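Local coordinates for elastase inhibitor AFUEI (Aspergillus fumigatus Af293, PDB 3W0E), which inhibits serine elastases, acting non-competitively on the fungus's own elastase and also blocking human leukocyte elastase, at residues Q19-T22 with D23-N27. Sequence-based numbering, arbitrary orientation.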
loop_
_atom_site.group_PDB
_atom_site.type_symbol
_atom_site.label_atom_id
_atom_site.label_comp_id
_atom_site.label_asym_id
_atom_site.label_seq_id
_atom_site.Cartn_x
_atom_site.Cartn_y
_atom_site.Cartn_z
ATOM N N GLN A 19 -12.681 -7.751 -9.398
ATOM C CA GLN A 19 -14.098 -7.742 -9.061
ATOM C C GLN A 19 -14.543 -6.339 -8.715
ATOM O O GLN A 19 -13.759 -5.540 -8.176
ATOM C CB GLN A 19 -14.364 -8.667 -7.885
ATOM C CG GLN A 19 -13.632 -9.977 -8.009
ATOM C CD GLN A 19 -14.449 -11.046 -8.669
ATOM O OE1 GLN A 19 -14.672 -10.999 -9.884
ATOM N NE2 GLN A 19 -14.917 -12.020 -7.880
ATOM N N PRO A 20 -15.809 -6.034 -9.014
ATOM C CA PRO A 20 -16.412 -4.754 -8.654
ATOM C C PRO A 20 -16.482 -4.634 -7.137
ATOM O O PRO A 20 -16.786 -5.620 -6.445
ATOM C CB PRO A 20 -17.840 -4.854 -9.222
ATOM C CG PRO A 20 -18.091 -6.305 -9.398
ATOM C CD PRO A 20 -16.756 -6.923 -9.713
ATOM N N TYR A 21 -16.175 -3.451 -6.622
ATOM C CA TYR A 21 -16.238 -3.220 -5.190
ATOM C C TYR A 21 -17.677 -2.864 -4.807
ATOM O O TYR A 21 -18.050 -1.689 -4.736
ATOM C CB TYR A 21 -15.285 -2.108 -4.787
ATOM C CG TYR A 21 -15.197 -1.958 -3.297
ATOM C CD1 TYR A 21 -14.774 -3.017 -2.497
ATOM C CD2 TYR A 21 -15.564 -0.779 -2.688
ATOM C CE1 TYR A 21 -14.703 -2.879 -1.114
ATOM C CE2 TYR A 21 -15.500 -0.633 -1.318
ATOM C CZ TYR A 21 -15.063 -1.685 -0.540
ATOM O OH TYR A 21 -15.014 -1.522 0.838
ATOM N N THR A 22 -18.475 -3.896 -4.556
ATOM C CA THR A 22 -19.907 -3.733 -4.350
ATOM C C THR A 22 -20.191 -3.501 -2.883
ATOM O O THR A 22 -19.313 -3.675 -2.042
ATOM C CB THR A 22 -20.642 -5.010 -4.759
ATOM O OG1 THR A 22 -20.150 -6.097 -3.965
ATOM C CG2 THR A 22 -20.391 -5.326 -6.242
ATOM N N ASP A 23 -21.426 -3.137 -2.557
ATOM C CA ASP A 23 -21.792 -2.983 -1.152
ATOM C C ASP A 23 -21.667 -4.312 -0.435
ATOM O O ASP A 23 -21.301 -4.348 0.735
ATOM C CB ASP A 23 -23.215 -2.436 -1.008
ATOM C CG ASP A 23 -23.385 -1.094 -1.684
ATOM O OD1 ASP A 23 -22.461 -0.258 -1.566
ATOM O OD2 ASP A 23 -24.428 -0.887 -2.347
ATOM N N ALA A 24 -21.937 -5.405 -1.137
ATOM C CA ALA A 24 -21.847 -6.723 -0.499
ATOM C C ALA A 24 -20.403 -7.040 -0.092
ATOM O O ALA A 24 -20.155 -7.556 1.001
ATOM C CB ALA A 24 -22.409 -7.801 -1.403
ATOM N N VAL A 25 -19.450 -6.731 -0.969
ATOM C CA VAL A 25 -18.046 -6.879 -0.624
ATOM C C VAL A 25 -17.653 -5.937 0.511
ATOM O O VAL A 25 -16.965 -6.344 1.455
ATOM C CB VAL A 25 -17.128 -6.576 -1.822
ATOM C CG1 VAL A 25 -15.681 -6.412 -1.350
ATOM C CG2 VAL A 25 -17.234 -7.675 -2.861
ATOM N N ALA A 26 -18.069 -4.676 0.403
ATOM C CA ALA A 26 -17.649 -3.664 1.361
ATOM C C ALA A 26 -18.205 -3.991 2.733
ATOM O O ALA A 26 -17.534 -3.793 3.748
ATOM C CB ALA A 26 -18.100 -2.283 0.924
ATOM N N ASN A 27 -19.433 -4.497 2.766
ATOM C CA ASN A 27 -20.096 -4.733 4.039
ATOM C C ASN A 27 -19.524 -5.947 4.750
ATOM O O ASN A 27 -19.666 -6.087 5.966
ATOM C CB ASN A 27 -21.608 -4.871 3.850
ATOM C CG ASN A 27 -22.267 -3.561 3.460
ATOM O OD1 ASN A 27 -21.650 -2.492 3.524
ATOM N ND2 ASN A 27 -23.538 -3.635 3.068
#
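T22 is the N-cap of the short helix 23-28, and its hydroxyl accepts the backbone N-H of V25. The T22 OG1 to V25 N distance is 3.1 Å and the bond is nearly straight, at 168° about the hydrogen. A chi1 of 59° sets OG1 between the backbone N and the carbonyl carbon of T22, turned over the start of the first helical turn. The carbonyl of T22 takes the next amide: A26 N donates to T22 O at 2.9 Å. One residue thus satisfies two amides of the first turn, one through its side chain and one through its backbone.

The ring of Y21 packs against the same turn, at V25 and A26. With CG anti to the backbone N (chi1 -173°), the ring passes V25 at a slant and its hydroxyl end arrives at A26. V25 CG1 and A26 CB both meet the ring obliquely. Y21 CE1 approaches V25 CG1 at 3.7 Å. Further out, the CB of A26 is 3.4 Å from Y21 CZ and 3.2 Å from Y21 OH. The two branches of V25 divide the work. CG1 packs against the tyrosine ring, while CG2 lies by the threonine hydroxyl, 3.5 Å from T22 OG1.

Y21 is also the centre of an inverse gamma turn, just before the cap. Its ring joins the helix to the sheet, touching I34 and V36 of strand 34-37 and I54 and V56 of strand 52-56. Its carbonyl accepts from the side-chain amide of N60, in the loop before strand 62-67. V25 also touches L16, just past helix 2-15.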